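Local coordinates for AP endonuclease, family protein 2 (Mycobacterium smegmatis, PDB 5TNV), which binds magnesium in a xylose isomerase-like TIM barrel and may act as an endonuclease, at residues N221-N226 with F250-N255. Residues are numbered along the deposited sequence; the frame is centred on the assembly and turned at random.
Sequences NPDLGN and FWHIKN
Asn221 and Trp251 lie 4.9 Å apart (CA to CA), and the two backbones run in the same direction without a direct backbone hydrogen bond. The Asn221 amide bridges them instead. Its OD1 accepts a hydrogen bond from His252 N at 2.9 Å, nearly straight (167°). CG is anti to the backbone N (chi1 165°), which brings ND2 over the centre of the His252 ring, 3.3 Å above its plane. ND2 is hydrogen-bonded to Asn139. His252 ND1 and Asp223 OD2 both bind magnesium, with Glu193 as the third protein ligand. Ser104 hydrogen-bonds His252 NE2, so both ring nitrogens are held. Lys254 NZ meets the other carboxylate oxygen, Asp223 OD1, on its syn side in a 2.8 Å salt bridge. The lysine chain bends at its last torsion, and NZ also donates to Asn226 OD1. Glu300 is a second anionic partner of this buried ammonium. A water joins Asp223 OD1, Gly225 N and Lys254 N. Pro222 CG sits over the five-membered ring of Trp251 in a CH-pi contact, 4.0 Å from its centroid. The contact joins the C-terminal end of strand 218-221 to strand 251-261 where the barrel closes without strand pairing, with helices 237-244 and 281-290 packed against Pro222 and Trp251, respectively.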
ATOM      1  N   ASN A 221     -12.514  15.258  18.235  1.00  4.23           N
ATOM      2  CA  ASN A 221     -12.278  14.690  16.907  1.00  3.96           C
ATOM      3  C   ASN A 221     -10.974  13.894  17.051  1.00  3.73           C
ATOM      4  O   ASN A 221      -9.880  14.495  17.076  1.00  4.18           O
ATOM      5  CB  ASN A 221     -12.174  15.790  15.865  1.00  4.45           C
ATOM      6  CG  ASN A 221     -11.585  15.309  14.564  1.00  4.08           C
ATOM      7  OD1 ASN A 221     -11.409  14.107  14.335  1.00  4.49           O
ATOM      8  ND2 ASN A 221     -11.277  16.257  13.683  1.00  4.89           N
ATOM      9  N   PRO A 222     -11.048  12.581  17.184  1.00  3.86           N
ATOM     10  CA  PRO A 222      -9.906  11.744  17.488  1.00  4.04           C
ATOM     11  C   PRO A 222      -9.112  11.423  16.214  1.00  3.87           C
ATOM     12  O   PRO A 222      -9.107  10.285  15.728  1.00  4.12           O
ATOM     13  CB  PRO A 222     -10.529  10.512  18.137  1.00  4.74           C
ATOM     14  CG  PRO A 222     -11.813  10.347  17.391  1.00  4.60           C
ATOM     15  CD  PRO A 222     -12.294  11.764  17.157  1.00  4.44           C
ATOM     16  N   ASP A 223      -8.415  12.444  15.685  1.00  3.96           N
ATOM     17  CA  ASP A 223      -7.630  12.303  14.443  1.00  3.95           C
ATOM     18  C   ASP A 223      -6.298  11.661  14.812  1.00  3.68           C
ATOM     19  O   ASP A 223      -5.241  12.298  14.744  1.00  4.13           O
ATOM     20  CB  ASP A 223      -7.470  13.649  13.788  1.00  4.09           C
ATOM     21  CG  ASP A 223      -6.856  13.602  12.406  1.00  3.95           C
ATOM     22  OD1 ASP A 223      -6.500  12.501  11.901  1.00  4.55           O
ATOM     23  OD2 ASP A 223      -6.721  14.701  11.800  1.00  4.67           O
ATOM     24  N   LEU A 224      -6.365  10.395  15.233  1.00  3.76           N
ATOM     25  CA  LEU A 224      -5.180   9.778  15.839  1.00  3.49           C
ATOM     26  C   LEU A 224      -4.145   9.401  14.794  1.00  3.48           C
ATOM     27  O   LEU A 224      -2.985   9.128  15.194  1.00  3.93           O
ATOM     28  CB  LEU A 224      -5.544   8.612  16.753  1.00  4.08           C
ATOM     29  CG  LEU A 224      -6.485   8.961  17.899  1.00  4.94           C
ATOM     30  CD1 LEU A 224      -6.590   7.802  18.875  1.00  6.17           C
ATOM     31  CD2 LEU A 224      -6.089  10.238  18.605  1.00  8.11           C
ATOM     32  N   GLY A 225      -4.450   9.427  13.521  1.00  3.57           N
ATOM     33  CA  GLY A 225      -3.393   9.358  12.528  1.00  4.08           C
ATOM     34  C   GLY A 225      -2.335  10.455  12.754  1.00  3.80           C
ATOM     35  O   GLY A 225      -1.162  10.215  12.469  1.00  3.92           O
ATOM     36  N   ASN A 226      -2.745  11.611  13.247  1.00  3.54           N
ATOM     37  CA  ASN A 226      -1.803  12.669  13.534  1.00  3.65           C
ATOM     38  C   ASN A 226      -0.690  12.204  14.504  1.00  3.58           C
ATOM     39  O   ASN A 226       0.437  12.673  14.421  1.00  4.05           O
ATOM     40  CB  ASN A 226      -2.485  13.886  14.132  1.00  3.84           C
ATOM     41  CG  ASN A 226      -3.379  14.619  13.164  1.00  3.62           C
ATOM     42  OD1 ASN A 226      -3.182  14.519  11.928  1.00  4.46           O
ATOM     43  ND2 ASN A 226      -4.331  15.371  13.669  1.00  4.07           N
ATOM     44  N   PHE A 250     -17.094  13.678  15.998  1.00  4.82           N
ATOM     45  CA  PHE A 250     -16.659  13.923  14.616  1.00  4.61           C
ATOM     46  C   PHE A 250     -15.358  13.151  14.450  1.00  4.10           C
ATOM     47  O   PHE A 250     -14.696  12.883  15.441  1.00  4.73           O
ATOM     48  CB  PHE A 250     -16.429  15.425  14.436  1.00  4.38           C
ATOM     49  CG  PHE A 250     -15.950  15.854  13.061  1.00  4.32           C
ATOM     50  CD1 PHE A 250     -16.611  15.460  11.911  1.00  4.18           C
ATOM     51  CD2 PHE A 250     -14.844  16.701  12.932  1.00  4.44           C
ATOM     52  CE1 PHE A 250     -16.213  15.869  10.669  1.00  4.46           C
ATOM     53  CE2 PHE A 250     -14.440  17.124  11.672  1.00  4.64           C
ATOM     54  CZ  PHE A 250     -15.127  16.742  10.545  1.00  4.59           C
ATOM     55  N   TRP A 251     -14.969  12.842  13.215  1.00  4.12           N
ATOM     56  CA  TRP A 251     -13.795  11.972  13.059  1.00  3.86           C
ATOM     57  C   TRP A 251     -13.090  12.236  11.712  1.00  3.47           C
ATOM     58  O   TRP A 251     -13.539  11.780  10.684  1.00  4.14           O
ATOM     59  CB  TRP A 251     -14.247  10.522  13.186  1.00  4.14           C
ATOM     60  CG  TRP A 251     -13.151   9.527  13.484  1.00  3.73           C
ATOM     61  CD1 TRP A 251     -11.784   9.672  13.546  1.00  4.10           C
ATOM     62  CD2 TRP A 251     -13.417   8.141  13.799  1.00  3.94           C
ATOM     63  NE1 TRP A 251     -11.205   8.465  13.865  1.00  4.04           N
ATOM     64  CE2 TRP A 251     -12.175   7.519  14.030  1.00  3.91           C
ATOM     65  CE3 TRP A 251     -14.588   7.427  13.893  1.00  4.25           C
ATOM     66  CZ2 TRP A 251     -12.110   6.168  14.361  1.00  4.31           C
ATOM     67  CZ3 TRP A 251     -14.539   6.067  14.221  1.00  5.13           C
ATOM     68  CH2 TRP A 251     -13.294   5.459  14.444  1.00  5.05           C
ATOM     69  N   HIS A 252     -11.953  12.924  11.792  1.00  3.80           N
ATOM     70  CA  HIS A 252     -10.940  12.925  10.734  1.00  3.80           C
ATOM     71  C   HIS A 252     -10.247  11.555  10.812  1.00  3.50           C
ATOM     72  O   HIS A 252      -9.655  11.237  11.849  1.00  3.68           O
ATOM     73  CB  HIS A 252      -9.900  14.010  10.932  1.00  3.73           C
ATOM     74  CG  HIS A 252     -10.284  15.401  10.615  1.00  3.85           C
ATOM     75  ND1 HIS A 252      -9.334  16.396  10.591  1.00  4.37           N
ATOM     76  CD2 HIS A 252     -11.513  15.934  10.340  1.00  4.11           C
ATOM     77  CE1 HIS A 252     -10.006  17.493  10.279  1.00  5.21           C
ATOM     78  NE2 HIS A 252     -11.294  17.284  10.108  1.00  4.55           N
ATOM     79  N   ILE A 253     -10.335  10.800   9.745  1.00  3.46           N
ATOM     80  CA  ILE A 253      -9.964   9.369   9.811  1.00  3.95           C
ATOM     81  C   ILE A 253      -8.939   9.083   8.709  1.00  3.93           C
ATOM     82  O   ILE A 253      -9.265   9.115   7.526  1.00  5.28           O
ATOM     83  CB  ILE A 253     -11.236   8.502   9.756  1.00  4.16           C
ATOM     84  CG1 ILE A 253     -10.890   7.015   9.932  1.00  4.92           C
ATOM     85  CG2 ILE A 253     -12.100   8.739   8.538  1.00  4.56           C
ATOM     86  CD1 ILE A 253     -12.090   6.127  10.225  1.00  5.50           C
ATOM     87  N   LYS A 254      -7.721   8.772   9.134  1.00  3.52           N
ATOM     88  CA  LYS A 254      -6.607   8.493   8.212  1.00  3.37           C
ATOM     89  C   LYS A 254      -5.671   7.496   8.876  1.00  3.24           C
ATOM     90  O   LYS A 254      -5.678   7.289  10.095  1.00  3.69           O
ATOM     91  CB  LYS A 254      -5.883   9.767   7.775  1.00  3.53           C
ATOM     92  CG  LYS A 254      -5.212  10.559   8.866  1.00  3.85           C
ATOM     93  CD  LYS A 254      -4.349  11.685   8.306  1.00  4.09           C
ATOM     94  CE  LYS A 254      -3.759  12.634   9.353  1.00  4.01           C
ATOM     95  NZ  LYS A 254      -4.807  13.501   9.943  1.00  4.44           N
ATOM     96  N   ASN A 255      -4.781   6.913   8.049  1.00  3.18           N
ATOM     97  CA  ASN A 255      -3.877   5.885   8.520  1.00  3.22           C
ATOM     98  C   ASN A 255      -2.456   6.079   7.962  1.00  3.00           C
ATOM     99  O   ASN A 255      -2.230   6.767   6.961  1.00  3.16           O
ATOM    100  CB  ASN A 255      -4.402   4.482   8.189  1.00  3.37           C
ATOM    101  CG  ASN A 255      -4.100   3.393   9.194  1.00  3.36           C
ATOM    102  OD1 ASN A 255      -3.323   3.614  10.156  1.00  3.62           O
ATOM    103  ND2 ASN A 255      -4.687   2.238   9.019  1.00  3.55           N
TER
HETATM  104  O   HOH W   1      -7.010   9.811  12.019  1.00  4.07           O